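Local coordinates for 182aa long hypothetical protein (Pyrococcus horikoshii, PDB 2GAN) that is of unknown function but probably acts as a GNAT-type acetyltransferase, moving an acetyl group from acetyl-coenzyme A to an acceptor not yet identified, at residues Thr12-Leu17 and Pro56-Arg61; Leu18-Arg23 and Asn76-Thr81; Gly93-Pro98 and Val145-Leu150. All coordinates share one frame; numbering follows the deposited sequence.

Interaction 1: Thr12-Leu17 and Pro56-Arg61; sequences TVKDEL and PFLKFR. With SO4 (sulfate ion), chain D.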
# COMPACT_ATOMS: atom_id res chain seq x y z
N THR A 12 25.53 10.15 13.69
CA THR A 12 26.00 11.41 13.11
C THR A 12 25.20 11.92 11.90
O THR A 12 25.48 13.01 11.40
CB THR A 12 27.50 11.33 12.71
OG1 THR A 12 27.71 10.27 11.76
CG2 THR A 12 28.35 11.08 13.95
N VAL A 13 24.23 11.15 11.42
CA VAL A 13 23.43 11.61 10.28
C VAL A 13 21.95 11.71 10.65
O VAL A 13 21.09 11.76 9.77
CB VAL A 13 23.59 10.68 9.06
CG1 VAL A 13 25.01 10.76 8.53
CG2 VAL A 13 23.24 9.25 9.44
N LYS A 14 21.67 11.77 11.94
CA LYS A 14 20.30 11.84 12.43
C LYS A 14 19.49 12.98 11.81
O LYS A 14 18.36 12.78 11.36
CB LYS A 14 20.30 11.96 13.96
CG LYS A 14 18.92 11.89 14.60
CD LYS A 14 18.36 13.27 14.85
CE LYS A 14 19.19 14.00 15.90
NZ LYS A 14 18.72 15.40 16.07
N ASP A 15 20.07 14.18 11.78
CA ASP A 15 19.38 15.34 11.22
C ASP A 15 19.02 15.16 9.76
O ASP A 15 17.88 15.42 9.34
CB ASP A 15 20.24 16.59 11.42
CG ASP A 15 20.44 16.92 12.89
OD1 ASP A 15 19.48 16.72 13.67
OD2 ASP A 15 21.54 17.38 13.26
N GLU A 16 19.99 14.70 8.97
CA GLU A 16 19.75 14.48 7.55
C GLU A 16 18.69 13.39 7.35
O GLU A 16 17.83 13.51 6.49
CB GLU A 16 21.04 14.08 6.82
CG GLU A 16 20.82 13.92 5.32
CD GLU A 16 22.10 13.90 4.50
OE1 GLU A 16 23.20 13.79 5.09
OE2 GLU A 16 21.99 13.97 3.26
N LEU A 17 18.75 12.34 8.17
CA LEU A 17 17.79 11.25 8.09
C LEU A 17 16.39 11.71 8.52
O LEU A 17 15.39 11.38 7.89
CB LEU A 17 18.24 10.07 8.96
CG LEU A 17 19.42 9.23 8.44
CD1 LEU A 17 19.89 8.25 9.51
CD2 LEU A 17 18.98 8.47 7.18
N PRO A 56 12.73 10.91 18.83
CA PRO A 56 13.17 10.02 19.91
C PRO A 56 13.37 8.56 19.43
O PRO A 56 14.33 7.90 19.81
CB PRO A 56 12.05 10.15 20.94
CG PRO A 56 11.54 11.55 20.70
CD PRO A 56 11.48 11.59 19.20
N PHE A 57 12.46 8.09 18.58
CA PHE A 57 12.52 6.74 18.03
C PHE A 57 13.80 6.56 17.20
O PHE A 57 14.55 5.61 17.39
CB PHE A 57 11.28 6.49 17.16
CG PHE A 57 11.17 5.08 16.62
CD1 PHE A 57 11.15 3.98 17.48
CD2 PHE A 57 11.06 4.86 15.25
CE1 PHE A 57 11.03 2.68 16.99
CE2 PHE A 57 10.95 3.56 14.74
CZ PHE A 57 10.93 2.47 15.61
N LEU A 58 14.06 7.50 16.29
CA LEU A 58 15.24 7.45 15.44
C LEU A 58 16.53 7.52 16.26
O LEU A 58 17.47 6.75 16.03
CB LEU A 58 15.21 8.63 14.44
CG LEU A 58 16.36 8.84 13.44
CD1 LEU A 58 16.50 7.64 12.50
CD2 LEU A 58 16.09 10.10 12.65
N LYS A 59 16.57 8.43 17.23
CA LYS A 59 17.76 8.57 18.06
C LYS A 59 18.12 7.21 18.66
O LYS A 59 19.27 6.79 18.59
CB LYS A 59 17.52 9.59 19.18
CG LYS A 59 18.78 9.99 19.93
CD LYS A 59 18.52 11.14 20.89
CE LYS A 59 19.81 11.57 21.59
NZ LYS A 59 19.59 12.72 22.52
N PHE A 60 17.13 6.54 19.23
CA PHE A 60 17.35 5.23 19.82
C PHE A 60 17.84 4.18 18.82
O PHE A 60 18.80 3.47 19.10
CB PHE A 60 16.08 4.72 20.50
CG PHE A 60 16.09 3.24 20.79
CD1 PHE A 60 15.44 2.34 19.94
CD2 PHE A 60 16.79 2.74 21.89
CE1 PHE A 60 15.47 0.97 20.18
CE2 PHE A 60 16.83 1.37 22.15
CZ PHE A 60 16.17 0.48 21.29
N ARG A 61 17.18 4.08 17.67
CA ARG A 61 17.56 3.08 16.68
C ARG A 61 18.98 3.27 16.16
O ARG A 61 19.72 2.31 15.99
CB ARG A 61 16.60 3.11 15.50
CG ARG A 61 15.17 2.87 15.87
CD ARG A 61 14.34 2.85 14.61
NE ARG A 61 13.90 1.50 14.26
CZ ARG A 61 13.37 1.19 13.08
NH1 ARG A 61 13.22 2.12 12.16
NH2 ARG A 61 12.97 -0.05 12.84
S SO4 D . 11.08 0.30 9.80
O1 SO4 D . 10.87 1.05 8.55
O2 SO4 D . 10.69 -1.11 9.62
O3 SO4 D . 10.25 0.91 10.86
O4 SO4 D . 12.50 0.36 10.18
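Leu58 reaches out from helix 47-65 to meet Lys14 and Leu17 at the start of helix 14-27, joining the two helices that, in the GNAT fold, separate the first strand from the second. Along 56-61, Phe57 comes first. Its ring lies beside Arg61, one turn further on: CZ is 3.4 Å above the guanidinium plane, towards the rim, and Arg61 CD in turn sits over a face of the ring.

Leu58 makes the helix-helix contact. With CG anti to the backbone N (chi1 178°), its CD2 methyl is thrust at the opposing backbone and stops 3.7 Å from Lys14 O. The same methyl touches Lys14 CG at 3.9 Å, where the two side chains cross obliquely, and lies 4.3 Å from Leu17 CB. Of the Lys14 side chain it is CG, close to the backbone, that touches. Bends at its second and third torsions carry the amine off to its neighbour, and NZ forms a salt bridge with Asp15 OD1 at 2.8 Å, on the syn side of the carboxylate. Beyond the methyl contact, Leu17, Leu58 and Arg61 all rest on Phe111 of strand 106-114.

Arg61 closes the walk, pointing its guanidinium at a sulfate that also accepts a bond from Phe111 N. The ion probably came from the crystallisation liquor, but its place near strands 106-114 and 141-146 is consistent with the acetyl-coenzyme A cleft that opens between these two strands in GNAT enzymes. A leucine in place of Arg61 would probably leave the anion without its charged mate and Phe57 CZ without the guanidinium face it packs on. Both NH1 and NH2 donate to the single oxygen O4, each at 2.7 Å and in the guanidinium plane, with N-H...O angles of 139° and 140°.

Interaction 2: Leu18-Arg23 and Asn76-Thr81; sequences LELMFR and NRIIGT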
# COMPACT_ATOMS: atom_id res chain seq x y z
N LEU A 18 16.33 12.47 9.61
CA LEU A 18 15.06 12.98 10.11
C LEU A 18 14.27 13.68 9.00
O LEU A 18 13.08 13.42 8.81
CB LEU A 18 15.30 13.96 11.26
CG LEU A 18 14.08 14.41 12.05
CD1 LEU A 18 13.43 13.21 12.72
CD2 LEU A 18 14.50 15.42 13.10
N GLU A 19 14.95 14.57 8.28
CA GLU A 19 14.33 15.34 7.20
C GLU A 19 13.94 14.45 6.02
O GLU A 19 12.93 14.69 5.34
CB GLU A 19 15.29 16.46 6.76
CG GLU A 19 14.75 17.41 5.68
CD GLU A 19 15.46 18.76 5.67
OE1 GLU A 19 16.64 18.81 6.07
OE2 GLU A 19 14.84 19.77 5.26
N LEU A 20 14.73 13.41 5.76
CA LEU A 20 14.42 12.48 4.68
C LEU A 20 13.13 11.73 5.07
O LEU A 20 12.22 11.57 4.26
CB LEU A 20 15.57 11.49 4.46
CG LEU A 20 15.30 10.25 3.59
CD1 LEU A 20 14.71 10.66 2.26
CD2 LEU A 20 16.59 9.46 3.38
N MSE A 21 13.06 11.30 6.33
CA MSE A 21 11.88 10.57 6.78
C MSE A 21 10.62 11.44 6.77
O MSE A 21 9.51 10.93 6.57
CB MSE A 21 12.12 9.98 8.18
CG MSE A 21 13.21 8.91 8.20
SE MSE A 21 12.85 7.46 6.93
CE MSE A 21 12.08 6.20 8.16
N PHE A 22 10.78 12.74 6.99
CA PHE A 22 9.63 13.64 6.97
C PHE A 22 9.11 13.81 5.55
O PHE A 22 7.90 13.80 5.32
CB PHE A 22 10.00 15.01 7.53
CG PHE A 22 8.93 16.05 7.34
CD1 PHE A 22 7.67 15.88 7.91
CD2 PHE A 22 9.18 17.18 6.58
CE1 PHE A 22 6.66 16.82 7.71
CE2 PHE A 22 8.18 18.13 6.38
CZ PHE A 22 6.92 17.95 6.94
N ARG A 23 10.02 13.97 4.61
CA ARG A 23 9.61 14.14 3.22
C ARG A 23 8.85 12.90 2.77
O ARG A 23 7.90 12.98 2.00
CB ARG A 23 10.84 14.43 2.34
CG ARG A 23 11.43 15.83 2.59
CD ARG A 23 12.71 16.12 1.81
NE ARG A 23 12.52 15.92 0.37
CZ ARG A 23 13.06 14.92 -0.32
NH1 ARG A 23 13.83 14.03 0.27
NH2 ARG A 23 12.79 14.80 -1.62
N ASN A 76 27.48 13.12 -1.89
CA ASN A 76 27.44 13.31 -0.43
C ASN A 76 26.06 13.62 0.13
O ASN A 76 25.94 14.28 1.17
CB ASN A 76 28.40 14.43 -0.02
CG ASN A 76 29.82 14.17 -0.46
OD1 ASN A 76 30.65 15.08 -0.48
ND2 ASN A 76 30.11 12.94 -0.81
N ARG A 77 25.02 13.14 -0.54
CA ARG A 77 23.65 13.38 -0.09
C ARG A 77 22.92 12.04 0.03
O ARG A 77 22.88 11.27 -0.92
CB ARG A 77 22.93 14.29 -1.08
CG ARG A 77 22.05 15.34 -0.44
CD ARG A 77 22.80 16.65 -0.22
NE ARG A 77 24.05 16.49 0.52
CZ ARG A 77 24.89 17.48 0.80
NH1 ARG A 77 24.61 18.72 0.42
NH2 ARG A 77 26.01 17.24 1.47
N ILE A 78 22.33 11.79 1.20
CA ILE A 78 21.61 10.56 1.44
C ILE A 78 20.26 10.54 0.74
O ILE A 78 19.37 11.31 1.09
CB ILE A 78 21.37 10.35 2.96
CG1 ILE A 78 22.71 10.27 3.69
CG2 ILE A 78 20.56 9.08 3.20
CD1 ILE A 78 22.58 10.15 5.20
N ILE A 79 20.10 9.67 -0.26
CA ILE A 79 18.83 9.57 -0.97
C ILE A 79 18.25 8.16 -0.86
O ILE A 79 17.33 7.79 -1.60
CB ILE A 79 18.94 9.94 -2.48
CG1 ILE A 79 19.95 9.03 -3.18
CG2 ILE A 79 19.36 11.40 -2.63
CD1 ILE A 79 20.11 9.35 -4.66
N GLY A 80 18.78 7.37 0.07
CA GLY A 80 18.31 6.01 0.28
C GLY A 80 18.93 5.44 1.54
O GLY A 80 20.07 5.75 1.86
N THR A 81 18.20 4.60 2.26
CA THR A 81 18.74 4.00 3.49
C THR A 81 18.32 2.56 3.66
O THR A 81 17.31 2.12 3.10
CB THR A 81 18.23 4.71 4.76
OG1 THR A 81 16.84 4.36 4.94
CG2 THR A 81 18.37 6.20 4.66
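Flat groups stand aside where Leu20 meets Ile78 and Thr81, in the helix-on-sheet packing of the GNAT fold. The Phe22 ring turns to the other side of its helix, where it meets Phe47 edge-to-face, and the Arg77 guanidinium is engaged with Asn76, in the loop leading into strand 78-85. There NE and NH2 grip Asn76 O side-on, each at 3.0 Å. The oxygen lies close to the guanidinium plane, whereas both nitrogens sit above the same face of the carbonyl plane, off its lone pairs.

Helix 14-27 covers one face of the mixed sheet, and the short axes of 18-23 and 78-81 pass 9.7 Å apart at 77°. Leu20 fills the space between. Its CG is anti to the backbone N (chi1 166°), which sends CD2 down onto the strand. That methyl meets Thr81 CG2 tip to tip at 3.9 Å and Ile78 CG2 at 4.0 Å, the Leu20 and Ile78 side chains crossing at about a right angle.

How two residues three apart come to flank one methyl is explained by the strand itself. Ile79 and Gly80 both lie opposite Tyr72, a classic beta bulge. The side chain of Ile79 leaves on the far side, towards Tyr72 and Phe118, and the alternation is shifted so that Thr81 faces the helix. Thr81 turns OG1 (chi1 72°) to a bond with Phe111 O, so its polar end is satisfied within the sheet while its methyl is spent on Leu20. Near the ends of the contact, Glu16 OE2 accepts from Ile78 N, and Arg23 forms a salt bridge with Asp115. Between the two methyl contacts, Leu20 CD2 also hangs 4.5 Å from Gly80 N.

Interaction 3: Gly93-Pro98 and Val145-Leu150; sequences GIWWVP and VTFPNL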
# COMPACT_ATOMS: atom_id res chain seq x y z
N GLY A 93 15.08 -6.53 21.99
CA GLY A 93 13.81 -5.95 22.41
C GLY A 93 12.98 -5.43 21.25
O GLY A 93 12.16 -4.54 21.42
N ILE A 94 13.21 -5.97 20.05
CA ILE A 94 12.45 -5.54 18.89
C ILE A 94 11.01 -5.97 19.10
O ILE A 94 10.70 -7.16 19.12
CB ILE A 94 13.05 -6.13 17.62
CG1 ILE A 94 14.47 -5.60 17.47
CG2 ILE A 94 12.23 -5.72 16.39
CD1 ILE A 94 15.36 -6.50 16.69
N TRP A 95 10.14 -4.98 19.25
CA TRP A 95 8.73 -5.21 19.55
C TRP A 95 7.96 -6.24 18.72
O TRP A 95 7.10 -6.93 19.26
CB TRP A 95 7.96 -3.87 19.55
CG TRP A 95 7.69 -3.30 18.18
CD1 TRP A 95 8.51 -2.48 17.46
CD2 TRP A 95 6.54 -3.55 17.36
NE1 TRP A 95 7.94 -2.19 16.24
CE2 TRP A 95 6.73 -2.84 16.15
CE3 TRP A 95 5.38 -4.30 17.52
CZ2 TRP A 95 5.80 -2.86 15.11
CZ3 TRP A 95 4.44 -4.32 16.49
CH2 TRP A 95 4.66 -3.60 15.30
N TRP A 96 8.26 -6.36 17.43
CA TRP A 96 7.53 -7.33 16.62
C TRP A 96 8.18 -8.72 16.54
O TRP A 96 7.55 -9.66 16.08
CB TRP A 96 7.29 -6.78 15.20
CG TRP A 96 8.53 -6.32 14.49
CD1 TRP A 96 9.12 -5.07 14.56
CD2 TRP A 96 9.38 -7.11 13.66
NE1 TRP A 96 10.27 -5.06 13.84
CE2 TRP A 96 10.46 -6.29 13.27
CE3 TRP A 96 9.33 -8.44 13.21
CZ2 TRP A 96 11.50 -6.76 12.44
CZ3 TRP A 96 10.36 -8.90 12.38
CH2 TRP A 96 11.43 -8.06 12.01
N VAL A 97 9.41 -8.84 17.02
CA VAL A 97 10.14 -10.12 16.95
C VAL A 97 9.75 -11.24 17.93
O VAL A 97 10.01 -11.17 19.12
CB VAL A 97 11.66 -9.88 17.07
CG1 VAL A 97 12.40 -11.22 17.12
CG2 VAL A 97 12.14 -9.06 15.88
N PRO A 98 9.14 -12.32 17.41
CA PRO A 98 8.74 -13.44 18.26
C PRO A 98 9.93 -14.33 18.65
O PRO A 98 11.03 -14.21 18.10
CB PRO A 98 7.74 -14.19 17.39
CG PRO A 98 8.37 -14.08 16.03
CD PRO A 98 8.80 -12.59 16.00
N VAL A 145 9.62 -6.93 8.41
CA VAL A 145 8.28 -6.82 8.97
C VAL A 145 7.52 -5.82 8.11
O VAL A 145 8.11 -4.88 7.58
CB VAL A 145 8.29 -6.32 10.45
CG1 VAL A 145 8.79 -4.88 10.53
CG2 VAL A 145 6.89 -6.43 11.04
N THR A 146 6.22 -6.04 7.95
CA THR A 146 5.40 -5.15 7.16
C THR A 146 4.07 -4.99 7.86
O THR A 146 3.63 -5.86 8.60
CB THR A 146 5.16 -5.69 5.74
OG1 THR A 146 4.35 -6.86 5.82
CG2 THR A 146 6.48 -6.04 5.08
N PHE A 147 3.41 -3.88 7.58
CA PHE A 147 2.14 -3.57 8.20
C PHE A 147 1.02 -3.49 7.17
O PHE A 147 0.85 -2.48 6.50
CB PHE A 147 2.30 -2.25 8.93
CG PHE A 147 3.55 -2.18 9.76
CD1 PHE A 147 3.67 -2.96 10.91
CD2 PHE A 147 4.61 -1.36 9.38
CE1 PHE A 147 4.83 -2.93 11.67
CE2 PHE A 147 5.78 -1.32 10.14
CZ PHE A 147 5.89 -2.10 11.29
N PRO A 148 0.23 -4.57 7.04
CA PRO A 148 -0.86 -4.59 6.06
C PRO A 148 -1.91 -3.48 6.17
O PRO A 148 -2.50 -3.10 5.16
CB PRO A 148 -1.45 -6.00 6.24
CG PRO A 148 -1.17 -6.32 7.66
CD PRO A 148 0.23 -5.78 7.87
N ASN A 149 -2.13 -2.94 7.36
CA ASN A 149 -3.13 -1.89 7.49
C ASN A 149 -2.70 -0.62 6.74
O ASN A 149 -3.43 0.36 6.70
CB ASN A 149 -3.40 -1.55 8.97
CG ASN A 149 -2.39 -0.57 9.53
OD1 ASN A 149 -1.27 -0.94 9.88
ND2 ASN A 149 -2.78 0.69 9.62
N LEU A 150 -1.50 -0.65 6.16
CA LEU A 150 -1.01 0.49 5.42
C LEU A 150 -1.28 0.37 3.92
O LEU A 150 -0.88 1.23 3.13
CB LEU A 150 0.49 0.68 5.69
CG LEU A 150 0.76 0.96 7.17
CD1 LEU A 150 2.25 1.18 7.39
CD2 LEU A 150 -0.03 2.20 7.63
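Val145 sits squarely on the Trp96 indole: its CB lies 3.4 Å from the centroid of the six-membered ring and 10° off the normal, a CH-pi contact over the face. Both methyls lie over the same face, CG1 3.5 Å from Trp96 CE2 and CG2 3.7 Å from Trp96 CD2. Phe147 and Trp95 approach from opposite directions, and Phe147 CE1 comes up to the indole edge, near its plane, 3.6 Å from Trp95 CZ2.

In the next shell, the two tryptophans occupy the middle positions of a type I beta turn from Ile94 to Val97, in the loop that joins strand 78-85 to strand 106-114. Trp96 CG stands between the backbone N and the carbonyl carbon (chi1 54°), turning the indole broadside to the end of strand 141-146. Its far face is backed by Ile94 CG2, 3.3 Å above the plane, and by Val97 CG2. The two indoles brace one another as well, Trp96 CD1 lying over a face of Trp95 while Trp95 NE1 meets the edge of Trp96.

Further out, Leu108 of strand 106-114 touches Ile94, Trp96 and Val97. Phe171 of the second subunit meets the Trp95 ring nearly at right angles, while Thr146 pairs with a strand of that subunit, so that the sheet continues across the dimer interface. Strand 141-146 is probably the fifth of the GNAT fold, whose splay from strand 106-114 forms the cofactor cleft in relatives. A sulfate, probably from the crystallisation liquor, lies about 4 Å from the Val145 side chain between nearest atoms.

Between the two segments the chemistry is wholly apolar, carbon on pi cloud and ring on ring, which implies that close fit rather than polar bonding sets how loop and strand end meet.

Interactions 1 and 2 both use helix 14-27 and are buried. The first ties it to helix 47-65, the second to strand 78-85, and they touch where Leu17 CD2 packs on Thr81 CG2 at 3.4 Å. Each turns on one leucine methyl, with charged groups kept to its margins. Interaction 3 lies about 20 Å from interaction 1 and 22 Å from interaction 2, centre to centre, is only partly buried, and swaps aliphatic tips for aromatic faces beside the second subunit. It reaches the same sheet as interaction 2, but at 141-146, one of its two outermost strands within the chain. The sulfate held by Arg61 in interaction 1 also lies close to Val145 of interaction 3.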